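Local coordinates for 3-oxosteroid 1-dehydrogenase (Sterolibacterium denitrificans, PDB 7P18), which probably uses its bound FAD to introduce the Delta1 double bond into 3-oxosteroids, passing the electrons to an acceptor, at residues A[135-138]-A[139-143]; A[218-222]-A[223-227]. All coordinates share one frame; numbering follows the deposited sequence.

How the contacts relate
Both contacts are local turns at the periphery of the molecule, and both are only partly buried. Contact 1 leaves strand 131-138 of an antiparallel sheet and enters a 3-10 segment. Contact 2 ends helix 208-222 and leads to strand 227-228, an outermost strand of the parallel Rossmann-type sheet. They meet at this helix: Phe137 CZ lies 3.6 Å from His218 CB, and Leu141 O accepts a weak hydrogen bond from His218 ND1. Their chemistry differs. In contact 1 an aspartate carboxylate binds backbone N-H at the start of a turn. In contact 2 an arginine binds a backbone carbonyl at the end of a helix. The Leu227 side chain of contact 2 is about 8 Å from the FAD; contact 1 lies away from the annotated sites.

Contact 1: residues A[135-138]-A[139-143]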
loop_
_atom_site.group_PDB
_atom_site.type_symbol
_atom_site.label_atom_id
_atom_site.label_comp_id
_atom_site.label_asym_id
_atom_site.label_seq_id
_atom_site.Cartn_x
_atom_site.Cartn_y
_atom_site.Cartn_z
ATOM N N MET A 135 -12.214 -10.195 -5.496
ATOM C CA MET A 135 -13.681 -10.260 -5.275
ATOM C C MET A 135 -13.940 -10.207 -3.757
ATOM O O MET A 135 -13.062 -10.646 -2.955
ATOM C CB MET A 135 -14.234 -11.568 -5.844
ATOM C CG MET A 135 -14.081 -11.664 -7.352
ATOM S SD MET A 135 -14.985 -13.120 -7.991
ATOM C CE MET A 135 -16.662 -12.484 -7.871
ATOM N N LEU A 136 -15.085 -9.669 -3.354
ATOM C CA LEU A 136 -15.520 -9.735 -1.924
ATOM C C LEU A 136 -15.394 -11.180 -1.438
ATOM O O LEU A 136 -15.726 -12.130 -2.183
ATOM C CB LEU A 136 -16.951 -9.210 -1.787
ATOM C CG LEU A 136 -17.205 -7.749 -2.140
ATOM C CD1 LEU A 136 -18.671 -7.399 -1.877
ATOM C CD2 LEU A 136 -16.319 -6.799 -1.355
ATOM N N PHE A 137 -14.850 -11.353 -0.243
ATOM C CA PHE A 137 -14.597 -12.659 0.383
ATOM C C PHE A 137 -15.526 -12.806 1.606
ATOM O O PHE A 137 -15.723 -11.823 2.382
ATOM C CB PHE A 137 -13.122 -12.782 0.772
ATOM C CG PHE A 137 -12.777 -14.147 1.278
ATOM C CD1 PHE A 137 -12.438 -15.148 0.404
ATOM C CD2 PHE A 137 -12.846 -14.444 2.627
ATOM C CE1 PHE A 137 -12.162 -16.422 0.864
ATOM C CE2 PHE A 137 -12.593 -15.717 3.087
ATOM C CZ PHE A 137 -12.232 -16.703 2.199
ATOM N N ASP A 138 -16.023 -14.027 1.787
ATOM C CA ASP A 138 -16.963 -14.439 2.864
ATOM C C ASP A 138 -16.182 -14.829 4.115
ATOM O O ASP A 138 -15.705 -15.964 4.168
ATOM C CB ASP A 138 -17.799 -15.624 2.379
ATOM C CG ASP A 138 -18.900 -16.040 3.341
ATOM O OD1 ASP A 138 -19.136 -15.309 4.339
ATOM O OD2 ASP A 138 -19.518 -17.062 3.039
ATOM N N ALA A 139 -16.036 -13.901 5.071
ATOM C CA ALA A 139 -15.340 -14.122 6.365
ATOM C C ALA A 139 -15.970 -15.267 7.174
ATOM O O ALA A 139 -15.245 -15.866 8.028
ATOM C CB ALA A 139 -15.351 -12.840 7.154
ATOM N N ALA A 140 -17.244 -15.609 6.948
ATOM C CA ALA A 140 -17.873 -16.759 7.650
ATOM C C ALA A 140 -17.052 -18.016 7.380
ATOM O O ALA A 140 -16.954 -18.861 8.285
ATOM C CB ALA A 140 -19.321 -16.943 7.240
ATOM N N LEU A 141 -16.390 -18.120 6.212
ATOM C CA LEU A 141 -15.565 -19.322 5.880
ATOM C C LEU A 141 -14.374 -19.443 6.831
ATOM O O LEU A 141 -13.786 -20.540 6.923
ATOM C CB LEU A 141 -15.092 -19.260 4.423
ATOM C CG LEU A 141 -16.181 -19.191 3.353
ATOM C CD1 LEU A 141 -15.562 -18.905 1.986
ATOM C CD2 LEU A 141 -16.980 -20.480 3.287
ATOM N N LEU A 142 -14.012 -18.379 7.556
ATOM C CA LEU A 142 -12.888 -18.439 8.520
ATOM C C LEU A 142 -13.292 -19.093 9.858
ATOM O O LEU A 142 -12.369 -19.404 10.644
ATOM C CB LEU A 142 -12.377 -17.020 8.757
ATOM C CG LEU A 142 -11.735 -16.371 7.529
ATOM C CD1 LEU A 142 -11.524 -14.900 7.798
ATOM C CD2 LEU A 142 -10.431 -17.080 7.182
ATOM N N GLY A 143 -14.587 -19.256 10.135
ATOM C CA GLY A 143 -15.060 -19.622 11.486
ATOM C C GLY A 143 -14.422 -18.718 12.537
ATOM O O GLY A 143 -14.355 -17.481 12.316
#
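The ring of Phe137 runs alongside the turn to Leu141, with CZ 4.0 Å from Leu141 CD1. The two side chains cross obliquely, and the methyl sits neither squarely over the face nor at the edge. Phe137 holds CG anti to its own N (chi1 -174°), which puts the ring beside its carbonyl carbon, on the side of the residues that follow. Ala211 and Ala214 of helix 208-222 also touch this buried ring.

Asp138 supplies the polar part. Its backbone O accepts from Leu141 N at 3.0 Å, a fairly straight bond (155°) that arrives from above the carbonyl plane. The carboxylate adds a second bond: OD1 accepts from Ala140 N at 3.2 Å. This donor stands well above the carboxylate plane. OD1 also lies 3.3 Å from Ala140 CB, while OD2 is 4.0 Å from Leu141 CG. The Leu141 and Asp138 side chains cross at about a right angle. OD1 has a stronger partner outside the turn, a salt bridge to Arg204, so one oxygen serves both a charge and a backbone N-H. With alanine in place of Asp138, the Arg204 guanidinium would probably lose its anionic mate and Ala140 N its side-chain acceptor.

The 3-10 segment goes on with its own backbone bonds. Leu142 N bonds to Ala139 O at 2.8 Å, and Gly143 N to Ala140 O. The Leu142 side chain packs on Tyr42 and Ala214. The OD1 bond two residues on, with the backbone bond three residues on, makes an Asx turn combined with a beta turn, here leading from a strand into a 3-10 segment.

Contact 2: residues A[218-222]-A[223-227]; sequences HALLE and RKVPL
Arg223 lays an extended side chain back along the last turn to Ala219, where helix 208-222 ends in a Schellman motif; CG is anti to its carbonyl carbon (chi1 -62°). Lys224 takes the positive phi (58°) that turns the chain. Val225 N then bonds to Leu220 O at 2.9 Å, and Lys224 N to Leu221 O, also at 2.9 Å.

The inner side is closely packed. Leu220 CD2 meets Val225 CB at 4.1 Å. Leu220 CD1 meets Leu227 CD1 at 4.3 Å. Met20 and Ala23 of helix 17-28 cover Leu220, and Val33 of strand 33-36 adjoins Val225. The turn thus joins the helix to the Rossmann-type sheet, where Leu227 lies close to the FAD-binding Glu37.

The outer side is open to solvent: Lys224 and Glu222 are exposed. Arg223 stands between the two regions. Its NE forms a salt bridge with Asp28, and its NH2 bonds to Asn104 O, which fixes the guanidinium. Ala219 O is gripped twice from opposite faces of its plane: by Arg223 N at 3.2 Å and by Arg223 NH1 at 3.0 Å. The guanidinium meets this oxygen with its edge. Water 1 donates to Glu222 OE1 and, in the guanidinium plane, accepts from Arg223 NH1 at 2.9 Å.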
loop_
_atom_site.group_PDB
_atom_site.type_symbol
_atom_site.label_atom_id
_atom_site.label_comp_id
_atom_site.label_asym_id
_atom_site.label_seq_id
_atom_site.Cartn_x
_atom_site.Cartn_y
_atom_site.Cartn_z
ATOM N N HIS A 218 -7.731 -18.322 4.874
ATOM C CA HIS A 218 -8.638 -19.451 4.556
ATOM C C HIS A 218 -7.869 -20.549 3.812
ATOM O O HIS A 218 -7.995 -21.706 4.182
ATOM C CB HIS A 218 -9.839 -18.954 3.769
ATOM C CG HIS A 218 -10.782 -20.057 3.427
ATOM N ND1 HIS A 218 -11.636 -20.629 4.374
ATOM C CD2 HIS A 218 -11.002 -20.714 2.267
ATOM C CE1 HIS A 218 -12.340 -21.593 3.797
ATOM N NE2 HIS A 218 -11.955 -21.670 2.512
ATOM N N ALA A 219 -7.043 -20.188 2.829
ATOM C CA ALA A 219 -6.167 -21.126 2.098
ATOM C C ALA A 219 -5.255 -21.889 3.063
ATOM O O ALA A 219 -5.090 -23.108 2.896
ATOM C CB ALA A 219 -5.343 -20.392 1.052
ATOM N N LEU A 220 -4.689 -21.221 4.061
ATOM C CA LEU A 220 -3.808 -21.875 5.053
ATOM C C LEU A 220 -4.671 -22.815 5.923
ATOM O O LEU A 220 -4.202 -23.928 6.261
ATOM C CB LEU A 220 -3.076 -20.820 5.872
ATOM C CG LEU A 220 -2.087 -19.944 5.096
ATOM C CD1 LEU A 220 -1.309 -19.051 6.059
ATOM C CD2 LEU A 220 -1.137 -20.793 4.245
ATOM N N LEU A 221 -5.899 -22.411 6.240
ATOM C CA LEU A 221 -6.806 -23.221 7.098
ATOM C C LEU A 221 -7.133 -24.526 6.383
ATOM O O LEU A 221 -6.976 -25.564 6.991
ATOM C CB LEU A 221 -8.086 -22.446 7.380
ATOM C CG LEU A 221 -8.060 -21.534 8.590
ATOM C CD1 LEU A 221 -9.357 -20.755 8.668
ATOM C CD2 LEU A 221 -7.824 -22.332 9.868
ATOM N N GLU A 222 -7.540 -24.454 5.119
ATOM C CA GLU A 222 -7.847 -25.636 4.269
ATOM C C GLU A 222 -6.653 -26.579 4.206
ATOM O O GLU A 222 -6.884 -27.785 4.166
ATOM C CB GLU A 222 -8.246 -25.200 2.869
ATOM C CG GLU A 222 -9.572 -24.487 2.896
ATOM C CD GLU A 222 -10.352 -24.582 1.604
ATOM O OE1 GLU A 222 -9.737 -24.442 0.529
ATOM O OE2 GLU A 222 -11.573 -24.822 1.694
ATOM N N ARG A 223 -5.427 -26.060 4.186
ATOM C CA ARG A 223 -4.195 -26.877 4.082
ATOM C C ARG A 223 -3.694 -27.257 5.480
ATOM O O ARG A 223 -2.699 -27.968 5.553
ATOM C CB ARG A 223 -3.114 -26.107 3.308
ATOM C CG ARG A 223 -3.526 -25.798 1.874
ATOM C CD ARG A 223 -2.768 -24.640 1.257
ATOM N NE ARG A 223 -3.005 -24.567 -0.176
ATOM C CZ ARG A 223 -4.141 -24.174 -0.727
ATOM N NH1 ARG A 223 -5.157 -23.766 0.017
ATOM N NH2 ARG A 223 -4.258 -24.172 -2.042
ATOM N N LYS A 224 -4.325 -26.739 6.543
ATOM C CA LYS A 224 -3.930 -26.987 7.951
ATOM C C LYS A 224 -2.494 -26.540 8.179
ATOM O O LYS A 224 -1.766 -27.213 8.912
ATOM C CB LYS A 224 -4.078 -28.472 8.293
ATOM C CG LYS A 224 -5.474 -29.041 8.073
ATOM C CD LYS A 224 -5.541 -30.528 8.384
ATOM C CE LYS A 224 -6.828 -31.178 7.919
ATOM N NZ LYS A 224 -7.936 -30.938 8.874
ATOM N N VAL A 225 -2.097 -25.414 7.597
ATOM C CA VAL A 225 -0.749 -24.856 7.823
ATOM C C VAL A 225 -0.832 -24.066 9.113
ATOM O O VAL A 225 -1.669 -23.160 9.202
ATOM C CB VAL A 225 -0.306 -23.964 6.651
ATOM C CG1 VAL A 225 0.946 -23.186 6.988
ATOM C CG2 VAL A 225 -0.131 -24.774 5.378
ATOM N N PRO A 226 -0.009 -24.395 10.137
ATOM C CA PRO A 226 -0.076 -23.675 11.405
ATOM C C PRO A 226 0.399 -22.229 11.242
ATOM O O PRO A 226 1.362 -21.978 10.515
ATOM C CB PRO A 226 0.827 -24.481 12.347
ATOM C CG PRO A 226 1.770 -25.239 11.407
ATOM C CD PRO A 226 0.941 -25.509 10.177
ATOM N N LEU A 227 -0.275 -21.330 11.949
ATOM C CA LEU A 227 0.098 -19.911 12.057
ATOM C C LEU A 227 0.139 -19.534 13.544
ATOM O O LEU A 227 -0.914 -19.489 14.150
ATOM C CB LEU A 227 -0.944 -19.094 11.307
ATOM C CG LEU A 227 -0.526 -17.653 10.990
ATOM C CD1 LEU A 227 -1.345 -17.083 9.850
ATOM C CD2 LEU A 227 -0.647 -16.748 12.202
HETATM O O HOH W 1 -7.907 -23.204 -0.627
#